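Local coordinates for glucose-6-phosphate isomerase like protein (Thermus thermophilus, PDB 1WIW) that probably interconverts phosphorylated sugars as a glucose-6-phosphate and mannose-6-phosphate isomerase of the PGI/PMI family, at residues B[3-8]-B[152-157]; B[29-34]-B[118-123]; B[106-111]-B[277-282]; B[166-171]-B[200-205]. One frame throughout, in Å; residues are numbered along the deposited sequence.

Interaction 1 (B[3-8]-B[152-157])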
loop_
_atom_site.group_PDB
_atom_site.type_symbol
_atom_site.label_atom_id
_atom_site.label_comp_id
_atom_site.label_asym_id
_atom_site.label_seq_id
_atom_site.Cartn_x
_atom_site.Cartn_y
_atom_site.Cartn_z
ATOM N N ASP B 3 15.435 28.471 -6.559
ATOM C CA ASP B 3 14.321 29.125 -7.235
ATOM C C ASP B 3 13.986 28.397 -8.535
ATOM O O ASP B 3 14.807 28.324 -9.445
ATOM C CB ASP B 3 14.702 30.587 -7.503
ATOM C CG ASP B 3 13.592 31.385 -8.163
ATOM O OD1 ASP B 3 13.713 32.631 -8.207
ATOM O OD2 ASP B 3 12.609 30.786 -8.644
ATOM N N LEU B 4 12.774 27.852 -8.604
ATOM C CA LEU B 4 12.315 27.113 -9.774
ATOM C C LEU B 4 12.071 28.015 -10.978
ATOM O O LEU B 4 11.713 27.543 -12.060
ATOM C CB LEU B 4 11.038 26.328 -9.432
ATOM C CG LEU B 4 11.228 25.267 -8.335
ATOM C CD1 LEU B 4 9.892 24.601 -8.000
ATOM C CD2 LEU B 4 12.244 24.225 -8.804
ATOM N N ASP B 5 12.269 29.318 -10.795
ATOM C CA ASP B 5 12.083 30.250 -11.892
ATOM C C ASP B 5 13.419 30.810 -12.404
ATOM O O ASP B 5 13.449 31.764 -13.182
ATOM C CB ASP B 5 11.103 31.355 -11.474
ATOM C CG ASP B 5 9.662 30.839 -11.376
ATOM O OD1 ASP B 5 8.812 31.487 -10.739
ATOM O OD2 ASP B 5 9.376 29.772 -11.954
ATOM N N ARG B 6 14.520 30.197 -11.968
ATOM C CA ARG B 6 15.856 30.584 -12.423
ATOM C C ARG B 6 16.383 29.425 -13.273
ATOM O O ARG B 6 16.357 28.263 -12.849
ATOM C CB ARG B 6 16.795 30.857 -11.234
ATOM C CG ARG B 6 16.546 32.210 -10.543
ATOM C CD ARG B 6 17.445 32.403 -9.322
ATOM N NE ARG B 6 18.868 32.452 -9.659
ATOM C CZ ARG B 6 19.560 33.570 -9.862
ATOM N NH1 ARG B 6 20.852 33.503 -10.166
ATOM N NH2 ARG B 6 18.971 34.754 -9.754
ATOM N N GLU B 7 16.866 29.745 -14.469
ATOM C CA GLU B 7 17.342 28.729 -15.396
ATOM C C GLU B 7 18.459 27.803 -14.922
ATOM O O GLU B 7 18.445 26.612 -15.240
ATOM C CB GLU B 7 17.762 29.377 -16.716
ATOM C CG GLU B 7 17.746 28.398 -17.885
ATOM C CD GLU B 7 18.327 28.983 -19.157
ATOM O OE1 GLU B 7 17.980 30.133 -19.501
ATOM O OE2 GLU B 7 19.125 28.286 -19.819
ATOM N N GLU B 8 19.418 28.322 -14.162
ATOM C CA GLU B 8 20.528 27.486 -13.715
ATOM C C GLU B 8 20.096 26.382 -12.755
ATOM O O GLU B 8 20.849 25.442 -12.499
ATOM C CB GLU B 8 21.637 28.339 -13.075
ATOM C CG GLU B 8 21.364 28.831 -11.666
ATOM C CD GLU B 8 20.455 30.049 -11.603
ATOM O OE1 GLU B 8 20.252 30.563 -10.484
ATOM O OE2 GLU B 8 19.946 30.493 -12.655
ATOM N N PRO B 152 1.048 24.874 -10.534
ATOM C CA PRO B 152 0.649 24.064 -9.375
ATOM C C PRO B 152 1.714 23.092 -8.880
ATOM O O PRO B 152 1.826 22.862 -7.677
ATOM C CB PRO B 152 -0.602 23.330 -9.872
ATOM C CG PRO B 152 -1.159 24.263 -10.893
ATOM C CD PRO B 152 0.078 24.716 -11.631
ATOM N N ALA B 153 2.478 22.512 -9.803
ATOM C CA ALA B 153 3.526 21.563 -9.437
ATOM C C ALA B 153 4.677 22.274 -8.738
ATOM O O ALA B 153 5.203 21.774 -7.745
ATOM C CB ALA B 153 4.039 20.823 -10.674
ATOM N N LYS B 154 5.075 23.434 -9.256
ATOM C CA LYS B 154 6.157 24.193 -8.630
ATOM C C LYS B 154 5.700 24.639 -7.249
ATOM O O LYS B 154 6.446 24.538 -6.280
ATOM C CB LYS B 154 6.530 25.434 -9.455
ATOM C CG LYS B 154 7.267 25.131 -10.747
ATOM C CD LYS B 154 7.781 26.399 -11.417
ATOM C CE LYS B 154 8.461 26.095 -12.751
ATOM N NZ LYS B 154 8.883 27.341 -13.459
ATOM N N PHE B 155 4.470 25.140 -7.168
ATOM C CA PHE B 155 3.929 25.604 -5.899
ATOM C C PHE B 155 3.890 24.472 -4.876
ATOM O O PHE B 155 4.317 24.655 -3.740
ATOM C CB PHE B 155 2.520 26.171 -6.085
ATOM C CG PHE B 155 2.000 26.897 -4.871
ATOM C CD1 PHE B 155 2.335 28.231 -4.644
ATOM C CD2 PHE B 155 1.214 26.235 -3.930
ATOM C CE1 PHE B 155 1.897 28.895 -3.495
ATOM C CE2 PHE B 155 0.772 26.888 -2.776
ATOM C CZ PHE B 155 1.116 28.221 -2.559
ATOM N N LEU B 156 3.383 23.305 -5.277
ATOM C CA LEU B 156 3.292 22.160 -4.364
ATOM C C LEU B 156 4.674 21.656 -3.945
ATOM O O LEU B 156 4.869 21.233 -2.806
ATOM C CB LEU B 156 2.500 21.014 -5.008
ATOM C CG LEU B 156 2.283 19.766 -4.134
ATOM C CD1 LEU B 156 1.627 20.173 -2.813
ATOM C CD2 LEU B 156 1.408 18.744 -4.873
ATOM N N ALA B 157 5.630 21.705 -4.866
ATOM C CA ALA B 157 6.982 21.250 -4.573
ATOM C C ALA B 157 7.539 22.045 -3.396
ATOM O O ALA B 157 8.143 21.483 -2.483
ATOM C CB ALA B 157 7.875 21.410 -5.814
#

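Interaction 2 (B[29-34]-B[118-123])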
loop_
_atom_site.group_PDB
_atom_site.type_symbol
_atom_site.label_atom_id
_atom_site.label_comp_id
_atom_site.label_asym_id
_atom_site.label_seq_id
_atom_site.Cartn_x
_atom_site.Cartn_y
_atom_site.Cartn_z
ATOM N N PRO B 29 4.391 2.121 -27.230
ATOM C CA PRO B 29 3.991 1.215 -28.311
ATOM C C PRO B 29 2.499 1.229 -28.606
ATOM O O PRO B 29 1.671 1.449 -27.719
ATOM C CB PRO B 29 4.452 -0.144 -27.807
ATOM C CG PRO B 29 4.219 -0.022 -26.333
ATOM C CD PRO B 29 4.791 1.354 -26.036
ATOM N N VAL B 30 2.182 0.977 -29.869
ATOM C CA VAL B 30 0.815 0.929 -30.361
ATOM C C VAL B 30 0.579 -0.506 -30.830
ATOM O O VAL B 30 1.429 -1.088 -31.510
ATOM C CB VAL B 30 0.640 1.892 -31.558
ATOM C CG1 VAL B 30 -0.734 1.731 -32.174
ATOM C CG2 VAL B 30 0.851 3.326 -31.097
ATOM N N PRO B 31 -0.566 -1.102 -30.464
ATOM C CA PRO B 31 -0.818 -2.477 -30.902
ATOM C C PRO B 31 -0.930 -2.565 -32.420
ATOM O O PRO B 31 -1.579 -1.733 -33.055
ATOM C CB PRO B 31 -2.117 -2.842 -30.180
ATOM C CG PRO B 31 -2.799 -1.527 -30.017
ATOM C CD PRO B 31 -1.676 -0.596 -29.641
ATOM N N GLY B 32 -0.276 -3.568 -32.995
ATOM C CA GLY B 32 -0.305 -3.741 -34.435
ATOM C C GLY B 32 -1.258 -4.828 -34.896
ATOM O O GLY B 32 -1.209 -5.251 -36.050
ATOM N N GLU B 33 -2.125 -5.285 -34.000
ATOM C CA GLU B 33 -3.083 -6.324 -34.349
ATOM C C GLU B 33 -4.248 -6.362 -33.371
ATOM O O GLU B 33 -4.159 -5.838 -32.260
ATOM C CB GLU B 33 -2.382 -7.684 -34.402
ATOM C CG GLU B 33 -1.747 -8.130 -33.094
ATOM C CD GLU B 33 -0.762 -9.268 -33.292
ATOM O OE1 GLU B 33 -0.341 -9.880 -32.289
ATOM O OE2 GLU B 33 -0.402 -9.547 -34.455
ATOM N N ALA B 34 -5.346 -6.977 -33.799
ATOM C CA ALA B 34 -6.540 -7.079 -32.971
ATOM C C ALA B 34 -6.470 -8.289 -32.050
ATOM O O ALA B 34 -6.948 -9.370 -32.396
ATOM C CB ALA B 34 -7.779 -7.168 -33.852
ATOM N N LEU B 118 -2.632 -0.862 -23.341
ATOM C CA LEU B 118 -3.783 -1.674 -22.938
ATOM C C LEU B 118 -5.108 -1.113 -23.438
ATOM O O LEU B 118 -5.962 -1.859 -23.912
ATOM C CB LEU B 118 -3.849 -1.824 -21.413
ATOM C CG LEU B 118 -2.840 -2.764 -20.751
ATOM C CD1 LEU B 118 -3.147 -2.894 -19.264
ATOM C CD2 LEU B 118 -2.913 -4.133 -21.411
ATOM N N LEU B 119 -5.290 0.199 -23.338
ATOM C CA LEU B 119 -6.536 0.796 -23.802
ATOM C C LEU B 119 -6.690 0.605 -25.310
ATOM O O LEU B 119 -7.775 0.281 -25.792
ATOM C CB LEU B 119 -6.590 2.287 -23.444
ATOM C CG LEU B 119 -6.594 2.624 -21.947
ATOM C CD1 LEU B 119 -6.774 4.125 -21.760
ATOM C CD2 LEU B 119 -7.720 1.871 -21.248
ATOM N N LEU B 120 -5.604 0.796 -26.052
ATOM C CA LEU B 120 -5.636 0.633 -27.503
ATOM C C LEU B 120 -5.773 -0.833 -27.903
ATOM O O LEU B 120 -6.288 -1.148 -28.981
ATOM C CB LEU B 120 -4.368 1.212 -28.133
ATOM C CG LEU B 120 -4.204 2.732 -28.110
ATOM C CD1 LEU B 120 -2.826 3.110 -28.614
ATOM C CD2 LEU B 120 -5.273 3.369 -28.976
ATOM N N ALA B 121 -5.311 -1.726 -27.033
ATOM C CA ALA B 121 -5.376 -3.156 -27.299
ATOM C C ALA B 121 -6.745 -3.744 -26.960
ATOM O O ALA B 121 -7.101 -4.821 -27.439
ATOM C CB ALA B 121 -4.296 -3.882 -26.501
ATOM N N THR B 122 -7.507 -3.037 -26.134
ATOM C CA THR B 122 -8.820 -3.525 -25.722
ATOM C C THR B 122 -9.994 -2.701 -26.251
ATOM O O THR B 122 -11.074 -2.704 -25.665
ATOM C CB THR B 122 -8.909 -3.595 -24.179
ATOM O OG1 THR B 122 -8.617 -2.308 -23.626
ATOM C CG2 THR B 122 -7.914 -4.616 -23.630
ATOM N N GLY B 123 -9.774 -1.991 -27.354
ATOM C CA GLY B 123 -10.835 -1.195 -27.952
ATOM C C GLY B 123 -11.317 0.019 -27.180
ATOM O O GLY B 123 -12.457 0.451 -27.354
#

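Interaction 3 (B[106-111]-B[277-282])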
loop_
_atom_site.group_PDB
_atom_site.type_symbol
_atom_site.label_atom_id
_atom_site.label_comp_id
_atom_site.label_asym_id
_atom_site.label_seq_id
_atom_site.Cartn_x
_atom_site.Cartn_y
_atom_site.Cartn_z
ATOM N N PRO B 106 12.568 1.138 -19.512
ATOM C CA PRO B 106 12.373 1.672 -18.163
ATOM C C PRO B 106 12.245 3.187 -18.161
ATOM O O PRO B 106 12.970 3.885 -18.870
ATOM C CB PRO B 106 13.624 1.204 -17.419
ATOM C CG PRO B 106 14.006 -0.051 -18.141
ATOM C CD PRO B 106 13.805 0.342 -19.585
ATOM N N SER B 107 11.311 3.681 -17.359
ATOM C CA SER B 107 11.070 5.111 -17.228
ATOM C C SER B 107 10.054 5.310 -16.117
ATOM O O SER B 107 9.150 4.492 -15.943
ATOM C CB SER B 107 10.512 5.691 -18.535
ATOM O OG SER B 107 10.040 7.019 -18.348
ATOM N N PRO B 108 10.203 6.387 -15.334
ATOM C CA PRO B 108 9.266 6.667 -14.240
ATOM C C PRO B 108 7.895 6.935 -14.849
ATOM O O PRO B 108 6.866 6.771 -14.192
ATOM C CB PRO B 108 9.824 7.939 -13.602
ATOM C CG PRO B 108 11.237 8.034 -14.119
ATOM C CD PRO B 108 11.176 7.479 -15.492
ATOM N N LEU B 109 7.894 7.353 -16.113
ATOM C CA LEU B 109 6.655 7.678 -16.821
ATOM C C LEU B 109 6.066 6.503 -17.606
ATOM O O LEU B 109 5.009 6.630 -18.229
ATOM C CB LEU B 109 6.900 8.856 -17.776
ATOM C CG LEU B 109 7.625 10.051 -17.147
ATOM C CD1 LEU B 109 7.765 11.161 -18.186
ATOM C CD2 LEU B 109 6.850 10.546 -15.922
ATOM N N ALA B 110 6.736 5.356 -17.569
ATOM C CA ALA B 110 6.245 4.194 -18.298
ATOM C C ALA B 110 4.796 3.787 -17.973
ATOM O O ALA B 110 4.106 3.224 -18.825
ATOM C CB ALA B 110 7.184 3.008 -18.085
ATOM N N PRO B 111 4.312 4.054 -16.742
ATOM C CA PRO B 111 2.928 3.658 -16.456
ATOM C C PRO B 111 1.936 4.182 -17.490
ATOM O O PRO B 111 1.002 3.478 -17.878
ATOM C CB PRO B 111 2.689 4.232 -15.065
ATOM C CG PRO B 111 4.029 4.020 -14.417
ATOM C CD PRO B 111 4.986 4.504 -15.510
ATOM N N PRO B 277 16.657 14.518 -11.249
ATOM C CA PRO B 277 15.356 13.837 -11.219
ATOM C C PRO B 277 15.354 12.575 -12.087
ATOM O O PRO B 277 14.487 11.709 -11.943
ATOM C CB PRO B 277 14.402 14.903 -11.743
ATOM C CG PRO B 277 15.262 15.661 -12.718
ATOM C CD PRO B 277 16.569 15.799 -11.974
ATOM N N GLY B 278 16.333 12.473 -12.984
ATOM C CA GLY B 278 16.418 11.314 -13.857
ATOM C C GLY B 278 16.947 10.086 -13.135
ATOM O O GLY B 278 17.405 10.187 -11.997
ATOM N N ASP B 279 16.884 8.930 -13.793
ATOM C CA ASP B 279 17.359 7.683 -13.203
ATOM C C ASP B 279 18.883 7.601 -13.244
ATOM O O ASP B 279 19.519 7.126 -12.304
ATOM C CB ASP B 279 16.800 6.465 -13.956
ATOM C CG ASP B 279 15.291 6.302 -13.797
ATOM O OD1 ASP B 279 14.719 6.827 -12.816
ATOM O OD2 ASP B 279 14.681 5.624 -14.652
ATOM N N HIS B 280 19.445 8.067 -14.354
ATOM C CA HIS B 280 20.883 8.050 -14.610
ATOM C C HIS B 280 21.660 6.860 -14.047
ATOM O O HIS B 280 22.604 7.026 -13.276
ATOM C CB HIS B 280 21.538 9.372 -14.171
ATOM C CG HIS B 280 21.463 9.646 -12.700
ATOM N ND1 HIS B 280 20.270 9.817 -12.032
ATOM C CD2 HIS B 280 22.440 9.835 -11.782
ATOM C CE1 HIS B 280 20.515 10.102 -10.765
ATOM N NE2 HIS B 280 21.823 10.120 -10.587
ATOM N N GLY B 281 21.245 5.660 -14.447
ATOM C CA GLY B 281 21.910 4.434 -14.042
ATOM C C GLY B 281 21.792 3.922 -12.618
ATOM O O GLY B 281 22.428 2.925 -12.279
ATOM N N LEU B 282 20.987 4.572 -11.787
ATOM C CA LEU B 282 20.834 4.142 -10.396
ATOM C C LEU B 282 20.043 2.848 -10.207
ATOM O O LEU B 282 20.236 2.140 -9.220
ATOM C CB LEU B 282 20.169 5.251 -9.572
ATOM C CG LEU B 282 21.022 6.459 -9.171
ATOM C CD1 LEU B 282 21.770 6.998 -10.375
ATOM C CD2 LEU B 282 20.125 7.530 -8.566
#

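Interaction 4 (B[166-171]-B[200-205])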
loop_
_atom_site.group_PDB
_atom_site.type_symbol
_atom_site.label_atom_id
_atom_site.label_comp_id
_atom_site.label_asym_id
_atom_site.label_seq_id
_atom_site.Cartn_x
_atom_site.Cartn_y
_atom_site.Cartn_z
ATOM N N LEU B 166 2.193 12.903 2.817
ATOM C CA LEU B 166 1.257 11.822 3.071
ATOM C C LEU B 166 0.208 11.921 1.966
ATOM O O LEU B 166 -0.616 12.837 1.973
ATOM C CB LEU B 166 0.611 12.002 4.448
ATOM C CG LEU B 166 -0.608 11.145 4.810
ATOM C CD1 LEU B 166 -0.313 9.672 4.584
ATOM C CD2 LEU B 166 -0.990 11.415 6.266
ATOM N N PHE B 167 0.253 10.989 1.016
ATOM C CA PHE B 167 -0.677 10.989 -0.109
ATOM C C PHE B 167 -1.913 10.134 0.140
ATOM O O PHE B 167 -1.803 8.970 0.533
ATOM C CB PHE B 167 0.017 10.488 -1.379
ATOM C CG PHE B 167 1.235 11.275 -1.762
ATOM C CD1 PHE B 167 2.504 10.723 -1.641
ATOM C CD2 PHE B 167 1.116 12.564 -2.262
ATOM C CE1 PHE B 167 3.639 11.446 -2.016
ATOM C CE2 PHE B 167 2.243 13.294 -2.638
ATOM C CZ PHE B 167 3.506 12.731 -2.515
ATOM N N TYR B 168 -3.085 10.719 -0.105
ATOM C CA TYR B 168 -4.365 10.031 0.073
ATOM C C TYR B 168 -5.227 10.272 -1.174
ATOM O O TYR B 168 -5.545 11.414 -1.502
ATOM C CB TYR B 168 -5.083 10.564 1.317
ATOM C CG TYR B 168 -6.417 9.903 1.596
ATOM C CD1 TYR B 168 -7.525 10.660 1.978
ATOM C CD2 TYR B 168 -6.580 8.523 1.457
ATOM C CE1 TYR B 168 -8.766 10.060 2.210
ATOM C CE2 TYR B 168 -7.815 7.915 1.686
ATOM C CZ TYR B 168 -8.903 8.692 2.060
ATOM O OH TYR B 168 -10.132 8.101 2.256
ATOM N N SER B 169 -5.584 9.191 -1.867
ATOM C CA SER B 169 -6.386 9.273 -3.087
ATOM C C SER B 169 -7.635 8.396 -3.033
ATOM O O SER B 169 -7.646 7.275 -3.543
ATOM C CB SER B 169 -5.544 8.864 -4.296
ATOM O OG SER B 169 -5.057 7.537 -4.156
ATOM N N PRO B 170 -8.709 8.911 -2.424
ATOM C CA PRO B 170 -9.997 8.224 -2.271
ATOM C C PRO B 170 -10.614 7.726 -3.583
ATOM O O PRO B 170 -11.165 6.628 -3.633
ATOM C CB PRO B 170 -10.881 9.285 -1.611
ATOM C CG PRO B 170 -9.919 10.137 -0.873
ATOM C CD PRO B 170 -8.765 10.259 -1.833
ATOM N N LEU B 171 -10.531 8.539 -4.638
ATOM C CA LEU B 171 -11.117 8.163 -5.924
ATOM C C LEU B 171 -10.557 6.844 -6.442
ATOM O O LEU B 171 -11.222 6.132 -7.192
ATOM C CB LEU B 171 -10.906 9.267 -6.969
ATOM C CG LEU B 171 -9.595 9.345 -7.753
ATOM C CD1 LEU B 171 -9.778 10.271 -8.962
ATOM C CD2 LEU B 171 -8.474 9.837 -6.849
ATOM N N GLU B 200 -9.555 6.148 9.757
ATOM C CA GLU B 200 -9.311 5.727 11.137
ATOM C C GLU B 200 -7.851 6.038 11.470
ATOM O O GLU B 200 -7.530 6.496 12.566
ATOM C CB GLU B 200 -9.576 4.224 11.289
ATOM C CG GLU B 200 -11.018 3.816 11.000
ATOM C CD GLU B 200 -11.979 4.197 12.113
ATOM O OE1 GLU B 200 -11.609 5.033 12.967
ATOM O OE2 GLU B 200 -13.112 3.666 12.128
ATOM N N PHE B 201 -6.979 5.781 10.499
ATOM C CA PHE B 201 -5.551 6.019 10.629
ATOM C C PHE B 201 -5.275 7.498 10.927
ATOM O O PHE B 201 -4.495 7.832 11.830
ATOM C CB PHE B 201 -4.865 5.600 9.324
ATOM C CG PHE B 201 -3.397 5.908 9.269
ATOM C CD1 PHE B 201 -2.479 5.138 9.975
ATOM C CD2 PHE B 201 -2.928 6.957 8.485
ATOM C CE1 PHE B 201 -1.112 5.405 9.899
ATOM C CE2 PHE B 201 -1.563 7.234 8.402
ATOM C CZ PHE B 201 -0.655 6.454 9.113
ATOM N N PHE B 202 -5.923 8.380 10.172
ATOM C CA PHE B 202 -5.740 9.817 10.353
ATOM C C PHE B 202 -6.146 10.263 11.759
ATOM O O PHE B 202 -5.522 11.140 12.342
ATOM C CB PHE B 202 -6.567 10.585 9.321
ATOM C CG PHE B 202 -6.186 10.300 7.890
ATOM C CD1 PHE B 202 -7.103 10.512 6.865
ATOM C CD2 PHE B 202 -4.909 9.844 7.564
ATOM C CE1 PHE B 202 -6.756 10.275 5.529
ATOM C CE2 PHE B 202 -4.551 9.604 6.233
ATOM C CZ PHE B 202 -5.479 9.822 5.213
ATOM N N LEU B 203 -7.197 9.644 12.287
ATOM C CA LEU B 203 -7.729 9.967 13.608
ATOM C C LEU B 203 -6.867 9.581 14.801
ATOM O O LEU B 203 -6.726 10.363 15.737
ATOM C CB LEU B 203 -9.104 9.319 13.790
ATOM C CG LEU B 203 -10.302 9.923 13.062
ATOM C CD1 LEU B 203 -11.478 8.966 13.129
ATOM C CD2 LEU B 203 -10.663 11.265 13.698
ATOM N N VAL B 204 -6.286 8.386 14.774
ATOM C CA VAL B 204 -5.490 7.921 15.910
ATOM C C VAL B 204 -3.976 7.868 15.752
ATOM O O VAL B 204 -3.244 8.031 16.730
ATOM C CB VAL B 204 -5.966 6.521 16.364
ATOM C CG1 VAL B 204 -7.390 6.602 16.896
ATOM C CG2 VAL B 204 -5.899 5.548 15.202
ATOM N N GLY B 205 -3.497 7.652 14.533
ATOM C CA GLY B 205 -2.064 7.548 14.329
ATOM C C GLY B 205 -1.248 8.809 14.110
ATOM O O GLY B 205 -0.020 8.735 14.058
#

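Interaction 1 (B[3-8]-B[152-157])
Lys154 reaches from the first turns of helix 152-160 to the N-terminal turn around Leu4 and Asp5, and most of the contact is its doing. The polar part gathers at NZ. The salt bridge runs 2.9 Å from Lys154 NZ to Asp5 OD2, the ammonium meeting that oxygen nearly in line with its C-O bond. A second bond of 3.2 Å joins Lys154 NZ to Leu4 O, with the donor well above the carbonyl plane. Pro144 O and Val146 O accept from NZ too, while Asp5 OD1 takes a bond from Val148 N, so both carboxylate oxygens are engaged.

The apolar part lies along the lysine stem. Extended beyond CG, this chain runs past Leu4 in the opposite sense: Leu4 CD1 sits 3.8 Å from Lys154 CB, and Leu4 CB is equally near Lys154 CD. The same methyl approaches Ala157 CB, whose small size one turn further on leaves the leucine a place against the helix. Leu272 of helix 251-272 also touches Leu4.

Within the N-terminal segment the backbone is bent by a type I turn from Asp3 to Arg6. Asp3 OD2 accepts from Asp5 N at 2.6 Å, an Asx turn, consistent with Leu4 O and the Asp5 carboxylate both lying toward the lysine.

A lysine suits this place because its methylenes can pack on leucine while its end collects oxygens. With one carboxylate and three carbonyls round it, the buried ammonium is likely to remain charged, pinning the start of the chain to the helix and to the loop before it.

Interaction 2 (B[29-34]-B[118-123])
In the last turn of helix 110-121, where Leu120 and Ala121 meet Pro31, the carbonyl oxygen Leu118 O is gripped by several donors. Thr122 OG1 gives the shortest bond, 2.7 Å to Leu118 O, and the amides of Ala121 and Thr122 add weak ones. This is the C-terminal end of a helix in the N-terminal SIS domain, an alpha/beta fold with a parallel sheet. Thr122 is the first residue to leave helical angles; Gly123 follows with positive phi, which glycine adopts easily.

Against this end rests the loop between helix 17-23 and strand 39-45. Pro31 presents its ring to the helix, crossing the Leu120 side chain at about a right angle, with CD 3.6 Å from Leu120 CB. Pro31 CB lies 4.4 Å from Ala121 CB, a methyl small enough to admit the ring. A rigid, apolar ring suits a seat on the backbone. Replaced by a glycine, Pro31 would probably leave Leu120 CB without its cover and the loop freer to swing from the helix end. Phe117 also touches Pro31, and Leu128 of helix 125-139 packs on Leu120. Val30 CG1 comes 4.4 Å from Leu120 CD1. Pro31 CG stands 3.7 Å from Leu120 O.

Interaction 3 (B[106-111]-B[277-282])
Pro108 and Asp279 face each other from opposite directions where the two SIS domains meet: the proline stands in the turn leading into helix 110-121 of the N-terminal domain, the aspartate in the loop that follows helix 251-272 of the C-terminal one. Asp279 sets its two oxygens against neighbouring carbons of the proline ring. Asp279 OD1 lies 3.9 Å from Pro108 CG, and Asp279 OD2 lies 4.1 Å from Pro108 CD. These are van der Waals distances.

The strong partner of the aspartate is Arg185, which forms a salt bridge with OD2. The first torsion places the carboxyl carbon beside the backbone N and anti to the carbonyl carbon (chi1 -67°), a setting that sends the group out to the proline.

Each side is shaped by its own turn. Ser107 OG accepts from Leu109 N at 3.1 Å, a capping bond in an ST turn, and Ala110 N bonds to Ser107 O in a type I turn. Serine suits this site since its short hydroxyl can fold back on the amide; Glu20 and Arg113 also hold OG. Proline fits next to it, because its fixed phi agrees with the turn and its lack of an N-H costs nothing there.

On the other side a type I' turn runs from Asp279 to Leu282, where His280 and Gly281 both take positive phi, which suits glycine better than histidine. His280 ND1 donates to Gly278 O at 2.9 Å, standing well above the carbonyl plane, although the acceptor lies 6° out of the imidazole plane.

Interaction 4 (B[166-171]-B[200-205])
Phe202 drives the edge of its ring into the face of Tyr168 in a T-shaped pair, with centroids 5.1 Å apart and planes at 83°. CE1 and CZ do the touching: Phe202 CE1 lies 3.7 Å from Tyr168 CD1, and Phe202 CZ is just as close to Tyr168 CG. Such a meeting sets the weakly positive ring hydrogens of one residue against the pi cloud of the other. Leu166, two residues back on the strand, adds a methyl, its CD2 4.0 Å from Phe202 CE2.

What positions the rings comes next. Tyr168 carries CG anti to its own amide nitrogen (chi1 -179°), which holds the ring out from the strand toward the helix. Pro170 CG rests over the opposite face, 3.3 Å above the plane, so the tyrosine is sandwiched. A flat residue suits a place with a neighbour over each face. With a serine here, the Phe202 edge would probably lose the surface it abuts and the ring could shift, while Pro170 would miss its cover.

Further out, Glu200 bonds to Leu74 N of the second subunit. Ile233 and Leu234 of helix 225-234 pack on Phe202, and Ala230 touches Tyr168. Strand 164-168, outermost within this chain in the parallel sheet of the C-terminal SIS domain, is bonded to strand 216-221, with helices 198-204 and 225-234 against it.

From the N terminus, residues 3-8 open the first loop, which interaction 1 closes on helix 152-160, 144 residues later. Interaction 2 is nested inside that loop, tying the segment before strand 39-45 to the end of helix 110-121. The start of this helix opens interaction 3, which closes only near the C terminus and crosses both interactions 1 and 2. Interaction 4, nested within interaction 3, joins strand 164-168 to helix 198-204 inside the C-terminal domain. Thus interactions 2 and 4 are each internal to one domain, on opposite sides of the chain's centre, with their own centres about 36 Å apart, whereas interaction 3 bridges the two domains.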